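Local coordinates for protein SalCYP truncation (Salinispora tropica, PDB 7ABB) that belongs to the cytochromes P450, largely helical heme proteins, and holds a heme c in the model, at residues V11-F16 with Q20-V25; E50-A55 with A308-D313; G247-A252 with E374-R379; F275-S280 with A315-P320. All blocks are in the same frame, centred on the assembly; numbering follows the deposited sequence.

Contact 1: residues V11-F16 with Q20-V25; sequences VEFDFF and QAYRRV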
# COMPACT_ATOMS: atom_id res chain seq x y z
N VAL A 11 -21.59 -18.21 -1.02
CA VAL A 11 -22.30 -16.95 -1.19
C VAL A 11 -21.84 -16.30 -2.49
O VAL A 11 -20.72 -16.51 -2.95
CB VAL A 11 -22.08 -16.00 0.01
CG1 VAL A 11 -22.82 -16.52 1.22
CG2 VAL A 11 -20.60 -15.84 0.30
N GLU A 12 -22.74 -15.51 -3.08
CA GLU A 12 -22.41 -14.78 -4.31
C GLU A 12 -21.72 -13.49 -3.89
O GLU A 12 -22.34 -12.43 -3.78
CB GLU A 12 -23.67 -14.52 -5.13
CG GLU A 12 -23.42 -14.02 -6.55
CD GLU A 12 -22.92 -15.12 -7.48
OE1 GLU A 12 -23.06 -16.31 -7.14
OE2 GLU A 12 -22.39 -14.78 -8.56
N PHE A 13 -20.42 -13.59 -3.63
CA PHE A 13 -19.63 -12.49 -3.08
C PHE A 13 -18.66 -11.95 -4.12
O PHE A 13 -17.88 -12.71 -4.71
CB PHE A 13 -18.85 -12.94 -1.85
CG PHE A 13 -17.93 -11.89 -1.28
CD1 PHE A 13 -18.42 -10.82 -0.57
CD2 PHE A 13 -16.55 -12.00 -1.44
CE1 PHE A 13 -17.58 -9.87 -0.04
CE2 PHE A 13 -15.69 -11.06 -0.89
CZ PHE A 13 -16.21 -9.99 -0.20
N ASP A 14 -18.69 -10.63 -4.31
CA ASP A 14 -17.80 -9.93 -5.24
C ASP A 14 -16.56 -9.46 -4.48
O ASP A 14 -16.68 -8.72 -3.50
CB ASP A 14 -18.57 -8.75 -5.84
CG ASP A 14 -17.73 -7.91 -6.81
OD1 ASP A 14 -16.49 -8.02 -6.84
OD2 ASP A 14 -18.36 -7.12 -7.54
N PHE A 15 -15.38 -9.90 -4.92
CA PHE A 15 -14.19 -9.55 -4.14
C PHE A 15 -13.81 -8.07 -4.25
O PHE A 15 -12.92 -7.63 -3.51
CB PHE A 15 -13.00 -10.43 -4.52
CG PHE A 15 -12.63 -10.38 -5.98
CD1 PHE A 15 -12.09 -9.24 -6.53
CD2 PHE A 15 -12.79 -11.49 -6.78
CE1 PHE A 15 -11.75 -9.19 -7.87
CE2 PHE A 15 -12.45 -11.45 -8.12
CZ PHE A 15 -11.93 -10.30 -8.66
N PHE A 16 -14.43 -7.32 -5.14
CA PHE A 16 -14.24 -5.86 -5.16
C PHE A 16 -14.94 -5.15 -4.02
O PHE A 16 -14.98 -3.92 -3.97
CB PHE A 16 -14.74 -5.30 -6.49
CG PHE A 16 -13.84 -5.60 -7.65
CD1 PHE A 16 -12.57 -5.04 -7.71
CD2 PHE A 16 -14.25 -6.43 -8.68
CE1 PHE A 16 -11.73 -5.31 -8.78
CE2 PHE A 16 -13.41 -6.71 -9.75
CZ PHE A 16 -12.15 -6.14 -9.79
N GLN A 20 -15.69 -3.19 4.91
CA GLN A 20 -16.88 -3.41 5.74
C GLN A 20 -17.71 -4.56 5.20
O GLN A 20 -18.31 -5.31 5.97
CB GLN A 20 -17.71 -2.14 5.79
CG GLN A 20 -18.22 -1.76 7.14
CD GLN A 20 -18.94 -0.43 7.09
OE1 GLN A 20 -18.38 0.60 7.47
NE2 GLN A 20 -20.16 -0.44 6.59
N ALA A 21 -17.78 -4.69 3.88
CA ALA A 21 -18.56 -5.76 3.29
C ALA A 21 -17.88 -7.10 3.51
O ALA A 21 -18.53 -8.09 3.85
CB ALA A 21 -18.79 -5.50 1.81
N TYR A 22 -16.56 -7.16 3.31
CA TYR A 22 -15.83 -8.36 3.68
C TYR A 22 -16.16 -8.78 5.10
O TYR A 22 -16.43 -9.96 5.37
CB TYR A 22 -14.32 -8.14 3.55
CG TYR A 22 -13.75 -8.46 2.19
CD1 TYR A 22 -13.83 -7.54 1.15
CD2 TYR A 22 -13.12 -9.66 1.96
CE1 TYR A 22 -13.29 -7.82 -0.09
CE2 TYR A 22 -12.57 -9.95 0.72
CZ TYR A 22 -12.66 -9.03 -0.30
OH TYR A 22 -12.12 -9.34 -1.53
N ARG A 23 -16.15 -7.83 6.03
CA ARG A 23 -16.34 -8.18 7.43
C ARG A 23 -17.77 -8.62 7.71
O ARG A 23 -17.99 -9.58 8.46
CB ARG A 23 -15.95 -7.01 8.34
CG ARG A 23 -14.44 -6.83 8.40
CD ARG A 23 -13.97 -5.86 9.46
NE ARG A 23 -14.27 -4.46 9.13
CZ ARG A 23 -13.45 -3.63 8.49
NH1 ARG A 23 -12.26 -4.05 8.05
NH2 ARG A 23 -13.84 -2.37 8.26
N ARG A 24 -18.76 -7.98 7.07
CA ARG A 24 -20.15 -8.39 7.26
C ARG A 24 -20.39 -9.79 6.70
O ARG A 24 -21.06 -10.61 7.34
CB ARG A 24 -21.09 -7.41 6.58
CG ARG A 24 -22.58 -7.73 6.82
CD ARG A 24 -23.49 -6.92 5.90
NE ARG A 24 -23.29 -7.28 4.49
CZ ARG A 24 -23.87 -8.31 3.88
NH1 ARG A 24 -24.71 -9.10 4.54
NH2 ARG A 24 -23.61 -8.54 2.60
N VAL A 25 -19.88 -10.06 5.50
CA VAL A 25 -20.09 -11.37 4.89
C VAL A 25 -19.42 -12.44 5.74
O VAL A 25 -19.98 -13.52 5.96
CB VAL A 25 -19.59 -11.38 3.44
CG1 VAL A 25 -19.62 -12.81 2.88
CG2 VAL A 25 -20.45 -10.50 2.58

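Contact 2: residues E50-A55 with A308-D313; sequences EGICAA and ALANYD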
# COMPACT_ATOMS: atom_id res chain seq x y z
N GLU A 50 -4.65 -15.88 12.08
CA GLU A 50 -3.67 -16.97 12.06
C GLU A 50 -3.71 -17.71 10.72
O GLU A 50 -2.65 -18.10 10.19
CB GLU A 50 -3.88 -17.93 13.24
CG GLU A 50 -5.14 -18.74 13.19
CD GLU A 50 -5.23 -19.78 14.31
OE1 GLU A 50 -4.23 -20.48 14.58
OE2 GLU A 50 -6.30 -19.89 14.94
N GLY A 51 -4.90 -17.86 10.13
CA GLY A 51 -5.00 -18.58 8.86
C GLY A 51 -4.41 -17.78 7.71
O GLY A 51 -3.71 -18.31 6.84
N ILE A 52 -4.69 -16.49 7.69
CA ILE A 52 -4.12 -15.66 6.64
C ILE A 52 -2.60 -15.55 6.78
O ILE A 52 -1.86 -15.64 5.77
CB ILE A 52 -4.81 -14.29 6.69
CG1 ILE A 52 -6.22 -14.46 6.14
CG2 ILE A 52 -4.01 -13.26 5.92
CD1 ILE A 52 -7.12 -13.28 6.40
N CYS A 53 -2.10 -15.34 8.00
CA CYS A 53 -0.65 -15.30 8.19
C CYS A 53 -0.01 -16.59 7.70
O CYS A 53 1.01 -16.56 6.99
CB CYS A 53 -0.31 -15.11 9.67
SG CYS A 53 -0.50 -13.43 10.23
N ALA A 54 -0.58 -17.73 8.08
CA ALA A 54 -0.01 -19.02 7.71
C ALA A 54 0.01 -19.19 6.20
O ALA A 54 0.94 -19.79 5.64
CB ALA A 54 -0.78 -20.16 8.36
N ALA A 55 -1.02 -18.70 5.53
CA ALA A 55 -1.10 -18.83 4.08
C ALA A 55 -0.03 -17.98 3.40
O ALA A 55 0.67 -18.47 2.50
CB ALA A 55 -2.48 -18.43 3.57
N ALA A 308 -8.31 -6.77 5.54
CA ALA A 308 -9.47 -6.24 6.27
C ALA A 308 -10.08 -7.27 7.21
O ALA A 308 -10.79 -6.89 8.14
CB ALA A 308 -10.54 -5.76 5.30
N LEU A 309 -9.85 -8.55 6.95
CA LEU A 309 -10.27 -9.57 7.91
C LEU A 309 -9.13 -9.94 8.86
O LEU A 309 -9.37 -10.00 10.08
CB LEU A 309 -10.80 -10.81 7.17
CG LEU A 309 -12.02 -10.57 6.28
CD1 LEU A 309 -12.55 -11.88 5.71
CD2 LEU A 309 -13.12 -9.86 7.00
N ALA A 310 -7.92 -10.19 8.36
CA ALA A 310 -6.80 -10.55 9.23
C ALA A 310 -6.64 -9.52 10.34
O ALA A 310 -6.49 -9.87 11.52
CB ALA A 310 -5.51 -10.67 8.41
N ASN A 311 -6.68 -8.23 9.99
CA ASN A 311 -6.34 -7.17 10.93
C ASN A 311 -7.51 -6.78 11.82
O ASN A 311 -7.36 -5.89 12.68
CB ASN A 311 -5.82 -5.95 10.17
CG ASN A 311 -4.37 -6.11 9.74
OD1 ASN A 311 -3.65 -6.97 10.25
ND2 ASN A 311 -3.92 -5.26 8.81
N TYR A 312 -8.68 -7.40 11.62
CA TYR A 312 -9.85 -7.22 12.47
C TYR A 312 -10.27 -8.49 13.18
O TYR A 312 -11.37 -8.54 13.74
CB TYR A 312 -11.02 -6.69 11.64
CG TYR A 312 -10.99 -5.21 11.34
CD1 TYR A 312 -9.98 -4.65 10.54
CD2 TYR A 312 -11.98 -4.38 11.82
CE1 TYR A 312 -9.99 -3.28 10.27
CE2 TYR A 312 -11.99 -3.03 11.55
CZ TYR A 312 -10.97 -2.50 10.77
OH TYR A 312 -11.05 -1.14 10.54
N ASP A 313 -9.45 -9.52 13.19
CA ASP A 313 -9.84 -10.78 13.86
C ASP A 313 -9.93 -10.55 15.36
O ASP A 313 -8.91 -10.26 15.99
CB ASP A 313 -8.80 -11.84 13.54
CG ASP A 313 -9.18 -13.22 14.05
OD1 ASP A 313 -10.10 -13.33 14.85
OD2 ASP A 313 -8.54 -14.21 13.61
O HOH W 1 -6.34 -15.81 14.45

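Contact 3: residues G247-A252 with E374-R379; sequences GIQHLA and EPPFLR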
# COMPACT_ATOMS: atom_id res chain seq x y z
N GLY A 247 -6.53 7.94 7.43
CA GLY A 247 -6.08 8.34 8.76
C GLY A 247 -6.43 9.78 9.09
O GLY A 247 -6.98 10.07 10.15
N ILE A 248 -6.10 10.72 8.19
CA ILE A 248 -6.43 12.12 8.44
C ILE A 248 -7.94 12.31 8.46
O ILE A 248 -8.44 13.15 9.21
CB ILE A 248 -5.76 13.06 7.41
CG1 ILE A 248 -5.71 14.47 7.99
CG2 ILE A 248 -6.47 13.05 6.09
CD1 ILE A 248 -4.58 14.61 9.01
N GLN A 249 -8.69 11.55 7.66
CA GLN A 249 -10.14 11.68 7.71
C GLN A 249 -10.68 11.31 9.09
O GLN A 249 -11.58 11.99 9.62
CB GLN A 249 -10.79 10.83 6.63
CG GLN A 249 -12.30 10.95 6.66
CD GLN A 249 -13.01 10.22 5.57
OE1 GLN A 249 -13.61 10.83 4.69
NE2 GLN A 249 -13.02 8.91 5.65
N HIS A 250 -10.16 10.24 9.68
CA HIS A 250 -10.54 9.88 11.04
C HIS A 250 -10.21 10.99 12.03
O HIS A 250 -11.06 11.38 12.84
CB HIS A 250 -9.85 8.58 11.45
CG HIS A 250 -10.11 8.21 12.87
ND1 HIS A 250 -11.05 7.26 13.23
CD2 HIS A 250 -9.54 8.63 14.02
CE1 HIS A 250 -11.07 7.15 14.54
NE2 HIS A 250 -10.16 7.96 15.05
N LEU A 251 -8.96 11.49 12.01
CA LEU A 251 -8.60 12.56 12.93
C LEU A 251 -9.50 13.78 12.75
O LEU A 251 -9.87 14.44 13.73
CB LEU A 251 -7.13 12.93 12.74
CG LEU A 251 -6.11 11.82 13.03
CD1 LEU A 251 -4.69 12.29 12.67
CD2 LEU A 251 -6.13 11.38 14.48
N ALA A 252 -9.86 14.09 11.50
CA ALA A 252 -10.72 15.24 11.24
C ALA A 252 -12.13 15.07 11.78
O ALA A 252 -12.84 16.07 11.92
CB ALA A 252 -10.75 15.50 9.73
N GLU A 374 -21.06 10.57 9.48
CA GLU A 374 -20.09 9.51 9.42
C GLU A 374 -19.51 9.44 8.01
O GLU A 374 -20.28 9.28 7.05
CB GLU A 374 -20.73 8.19 9.82
CG GLU A 374 -19.69 7.07 10.01
CD GLU A 374 -18.72 7.34 11.16
OE1 GLU A 374 -19.12 8.00 12.14
OE2 GLU A 374 -17.55 6.89 11.08
N PRO A 375 -18.20 9.56 7.82
CA PRO A 375 -17.66 9.57 6.47
C PRO A 375 -17.43 8.16 5.97
O PRO A 375 -17.37 7.22 6.77
CB PRO A 375 -16.34 10.32 6.63
CG PRO A 375 -15.91 10.01 8.01
CD PRO A 375 -17.17 9.86 8.82
N PRO A 376 -17.30 7.97 4.66
CA PRO A 376 -17.08 6.63 4.11
C PRO A 376 -15.62 6.25 4.13
O PRO A 376 -14.71 7.08 4.15
CB PRO A 376 -17.59 6.77 2.67
CG PRO A 376 -17.23 8.18 2.31
CD PRO A 376 -17.39 8.99 3.59
N PHE A 377 -15.38 4.93 4.09
CA PHE A 377 -14.02 4.46 3.86
C PHE A 377 -13.59 4.90 2.47
O PHE A 377 -14.35 4.75 1.50
CB PHE A 377 -13.97 2.93 4.00
CG PHE A 377 -12.58 2.35 3.79
CD1 PHE A 377 -11.62 2.45 4.77
CD2 PHE A 377 -12.24 1.77 2.58
CE1 PHE A 377 -10.33 1.96 4.57
CE2 PHE A 377 -10.95 1.25 2.38
CZ PHE A 377 -10.00 1.36 3.38
N LEU A 378 -12.36 5.43 2.36
CA LEU A 378 -11.87 6.05 1.13
C LEU A 378 -11.10 5.03 0.31
O LEU A 378 -10.14 4.44 0.81
CB LEU A 378 -10.97 7.24 1.45
CG LEU A 378 -11.65 8.31 2.32
CD1 LEU A 378 -10.64 9.36 2.71
CD2 LEU A 378 -12.84 8.91 1.60
N ARG A 379 -11.53 4.81 -0.93
CA ARG A 379 -10.89 3.88 -1.85
C ARG A 379 -11.30 4.26 -3.26
O ARG A 379 -12.28 4.98 -3.47
CB ARG A 379 -11.28 2.43 -1.55
CG ARG A 379 -12.77 2.19 -1.61
CD ARG A 379 -13.20 0.85 -1.02
NE ARG A 379 -12.95 -0.27 -1.93
CZ ARG A 379 -13.89 -0.88 -2.66
NH1 ARG A 379 -15.16 -0.48 -2.62
NH2 ARG A 379 -13.54 -1.88 -3.45

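Contact 4: residues F275-S280 with A315-P320; sequences FLRVNS and AVFPEP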
# COMPACT_ATOMS: atom_id res chain seq x y z
N PHE A 275 -3.48 2.99 12.53
CA PHE A 275 -4.21 3.34 11.32
C PHE A 275 -3.90 2.38 10.18
O PHE A 275 -4.80 2.01 9.42
CB PHE A 275 -3.91 4.78 10.91
CG PHE A 275 -4.69 5.81 11.68
CD1 PHE A 275 -6.06 5.76 11.73
CD2 PHE A 275 -4.03 6.85 12.31
CE1 PHE A 275 -6.78 6.73 12.44
CE2 PHE A 275 -4.74 7.83 12.99
CZ PHE A 275 -6.09 7.77 13.04
N LEU A 276 -2.64 1.93 10.07
CA LEU A 276 -2.34 0.91 9.07
C LEU A 276 -3.20 -0.34 9.27
O LEU A 276 -3.74 -0.91 8.31
CB LEU A 276 -0.85 0.57 9.10
CG LEU A 276 0.09 1.62 8.51
CD1 LEU A 276 1.54 1.34 8.93
CD2 LEU A 276 -0.07 1.62 7.00
N ARG A 277 -3.33 -0.79 10.52
CA ARG A 277 -4.21 -1.91 10.83
C ARG A 277 -5.64 -1.61 10.40
O ARG A 277 -6.26 -2.37 9.65
CB ARG A 277 -4.17 -2.22 12.32
CG ARG A 277 -5.03 -3.41 12.69
CD ARG A 277 -5.22 -3.64 14.20
NE ARG A 277 -6.04 -2.60 14.85
CZ ARG A 277 -7.36 -2.60 14.87
NH1 ARG A 277 -8.04 -3.56 14.27
NH2 ARG A 277 -8.02 -1.60 15.49
N VAL A 278 -6.19 -0.49 10.88
CA VAL A 278 -7.62 -0.22 10.76
C VAL A 278 -8.02 0.01 9.30
O VAL A 278 -9.13 -0.35 8.89
CB VAL A 278 -7.95 1.00 11.64
CG1 VAL A 278 -9.22 1.73 11.18
CG2 VAL A 278 -8.04 0.53 13.08
N ASN A 279 -7.14 0.64 8.52
CA ASN A 279 -7.48 1.05 7.16
C ASN A 279 -6.97 0.06 6.09
O ASN A 279 -6.99 0.39 4.89
CB ASN A 279 -6.96 2.46 6.93
CG ASN A 279 -7.72 3.44 7.76
OD1 ASN A 279 -8.94 3.33 7.85
ND2 ASN A 279 -7.03 4.39 8.40
N SER A 280 -6.59 -1.15 6.49
CA SER A 280 -6.18 -2.16 5.54
C SER A 280 -7.34 -2.61 4.65
O SER A 280 -8.47 -2.80 5.11
CB SER A 280 -5.62 -3.37 6.29
OG SER A 280 -4.36 -3.07 6.84
N ALA A 315 -10.03 -12.49 17.73
CA ALA A 315 -9.24 -13.42 18.53
C ALA A 315 -7.86 -12.83 18.82
O ALA A 315 -7.22 -13.24 19.80
CB ALA A 315 -9.09 -14.77 17.82
N VAL A 316 -7.43 -11.88 18.00
CA VAL A 316 -6.11 -11.26 18.11
C VAL A 316 -6.19 -9.78 18.45
O VAL A 316 -5.34 -9.26 19.18
CB VAL A 316 -5.33 -11.48 16.80
CG1 VAL A 316 -3.98 -10.75 16.83
CG2 VAL A 316 -5.12 -12.96 16.56
N PHE A 317 -7.20 -9.07 17.93
CA PHE A 317 -7.35 -7.63 18.11
C PHE A 317 -8.69 -7.34 18.78
O PHE A 317 -9.70 -7.09 18.09
CB PHE A 317 -7.24 -6.89 16.78
CG PHE A 317 -6.03 -7.22 15.97
CD1 PHE A 317 -4.86 -6.49 16.12
CD2 PHE A 317 -6.07 -8.22 15.03
CE1 PHE A 317 -3.75 -6.76 15.38
CE2 PHE A 317 -4.95 -8.50 14.26
CZ PHE A 317 -3.79 -7.75 14.43
N PRO A 318 -8.76 -7.41 20.10
CA PRO A 318 -10.03 -7.17 20.78
C PRO A 318 -10.57 -5.77 20.47
O PRO A 318 -9.81 -4.81 20.32
CB PRO A 318 -9.68 -7.33 22.26
CG PRO A 318 -8.40 -8.08 22.28
CD PRO A 318 -7.66 -7.67 21.05
N GLU A 319 -11.89 -5.67 20.38
CA GLU A 319 -12.56 -4.46 19.91
C GLU A 319 -11.93 -3.99 18.60
O GLU A 319 -11.40 -2.87 18.52
CB GLU A 319 -12.52 -3.34 20.95
CG GLU A 319 -13.05 -3.76 22.26
CD GLU A 319 -13.08 -2.62 23.24
OE1 GLU A 319 -13.05 -1.43 22.81
OE2 GLU A 319 -13.11 -2.94 24.44
N PRO A 320 -11.92 -4.83 17.56
CA PRO A 320 -11.12 -4.52 16.37
C PRO A 320 -11.57 -3.29 15.62
O PRO A 320 -10.74 -2.70 14.92
CB PRO A 320 -11.27 -5.78 15.50
CG PRO A 320 -12.54 -6.36 15.95
CD PRO A 320 -12.65 -6.11 17.41

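Contact 1: residues V11-F16 with Q20-V25
Phe13 drives the edge of its ring into the face of Tyr22, and this T-shaped pair anchors the irregular segment 11-16 on helix 19-29. The evidence is direct: the ring centroids lie 4.8 Å apart, the planes are nearly perpendicular at 86°, and Phe13 CZ sits over the centre of the Tyr22 ring, 3.6 Å from CE1 of Tyr22. Phe13 can reach so far because its CG is anti to the backbone N (chi1 176°), which swings the ring off the loop toward the helix. Its CD1 meanwhile lies 3.8 Å from CG2 of Val25, one turn further along. Nearer the start of the segment, Val11 and Val25 meet tip to tip, with CG2 of Val11 4.1 Å from CG1 of Val25. In this P450 the segment packs on helix 19-29 and beside strand 34-37, an edge of the five-stranded sheet, where Phe35 meets Phe13 edge-to-face and also touches Val11 and Val25. The Tyr22 hydroxyl closes the other end: OH donates to Phe15 O over 2.7 Å, approaching in the carbonyl plane on a lone pair, with a C=O...O angle of 115°. CB of Phe15 lies 3.3 Å from the same OH, while CG, set between the backbone N and the carbonyl carbon, turns the ring away from the helix and brings CE1 of Phe15 over the rim of one face of the Phe16 ring. An Asx turn bends the chain at this point, OD1 of Asp14 accepting from Phe16 N at 2.8 Å from above the carboxylate plane.

Contact 2: residues E50-A55 with A308-D313
Ile52 and Ala310 bring the two backbones closest, their CA atoms 6.3 Å apart; the first lies within helix 49-56, the second at the close of the short helix 307-310. From Ala310 the chain leaves through a type I beta turn ending at Asp313, which returns it toward the start of the other helix. The apolar part of the contact rests on Ile52. Its CG1 lies anti to the carbonyl carbon (chi1 -73°), and the chain runs on nearly straight, so that CD1 lands 3.7 Å from CB of Ala310; the second branch, CG2, approaches that CB to 3.9 Å. One small methyl is thus met by both arms of the isoleucine, and CD1 also grazes CB of Leu309 at 4.5 Å. This joins two helical pieces flanking the main sheet of the P450 fold: strand 43-46 packs here too, through Leu46 on Ile52 and Val45 on Leu309. The polar part lies at the N-terminal end of helix 49-56. OD2 of Asp313 accepts directly from Tyr49 N and also from a water, 2.8 Å from that OD2, which in turn receives the N-H of Glu50 with 2.9 Å between Glu50 N and the water. OD1 of Asp313 accepts from Ala315 N. A carboxylate so placed would be expected to interact well with the helix N-terminus, whereas the Glu50 carboxylate keeps 6.2 Å between its OE2 and OD2 of Asp313.

Contact 3: residues G247-A252 with E374-R379
Gln249, on helix 238-253, carries nearly all of this contact, laying its side chain among Pro375, Pro376 and Leu378 of the loop. A chi1 of 180° carries CG straight away from the backbone nitrogen and the chain stays extended beyond it, so the amide stands well clear of the helix. Along the way CG passes 4.0 Å from CG of Pro375, the two side chains running in opposite directions. The amide itself is sandwiched: CB of Pro375 lies on one side of its plane, 3.5 Å from CD of Gln249, and Leu378 lies on the other, with its CD1 3.8 Å from the same CD. At the end NE2 donates to Pro376 O over 2.9 Å with an N-H...O angle of 164°. The acceptor lies in the amide plane of Gln249, although the donor is tilted 30° from the carbonyl plane. The bond and the two flanking side chains together fix the rotation of the amide. Next in sequence, His250 turns instead toward other helices, reaching Asp257 through NE2 and meeting the ring of Phe275. With OD1 of Asn246, just before the segment, accepting from Leu378 N, side chains of the helix hold the loop at the carbonyl of Pro376 and the N-H of Leu378. By family and topology, helix 238-253 corresponds to the C-terminal part of the long central helix of P450s, here joined to the C-terminal loop that leads into strand 385-387.

Contact 4: residues F275-S280 with A315-P320
Helix 268-278 ends at Val278, and segment 315-320, without regular structure, lies across from its last turn, where Arg277 reaches over to the carbonyl of Pro320. The arginine side chain sets out extended and then bends at chi3 (69°), which brings the guanidinium end-on to that carbonyl. NH1 lies 2.9 Å and NH2 3.0 Å from Pro320 O, and the oxygen lies in the guanidinium plane for both. The two bonds are not equivalent at the acceptor: NH1 comes in the carbonyl plane on a lone pair, NH2 from above that plane. Their N-H...O angles, 149° and 143°, are bent, as sharing one oxygen between two donors requires. Nearer the backbone, CD of Arg277 meets the CD1-CE1 side of the Phe317 ring obliquely, 3.5 Å from CD1 of Phe317, the two side chains running antiparallel. Glu274 forms a salt bridge with NE, Asn311 O accepts from NH1, and Tyr312 adds a cation-pi contact. Glu274 and Arg277 are the Glu-x-x-Arg motif of the P450 K helix, while neighbouring Leu276 touches the heme c. The chemistry implies that the positive charge of the buried guanidinium is probably balanced mainly by Glu274, with the carbonyls of Pro320 and Asn311 and the Tyr312 ring adding stabilisation, so that one side chain ties the end of the helix to the loop after helix 307-310.

Overall arrangement
Contact 1 is local and N-terminal; contact 2 joins helix 49-56 to helix 307-310. Along the chain contact 2 crosses both later contacts, and contact 4 is nested inside the loop that contact 3 closes. Contacts 2 and 4 have the nearest centres, about 10 Å apart, and meet through Asn311 and Tyr312, which bond to Arg277 and Val278. Arg23 joins contact 1 to contact 2 by reaching Ala308, while a very short and so somewhat doubtful bond from Arg379 NH2 to Phe16 O may join contact 1 to contact 3, their centres about 21 Å apart. His250 and Phe275 connect contacts 3 and 4. Sequence-distant parts of the P450 fold are thus tied together near the heme c.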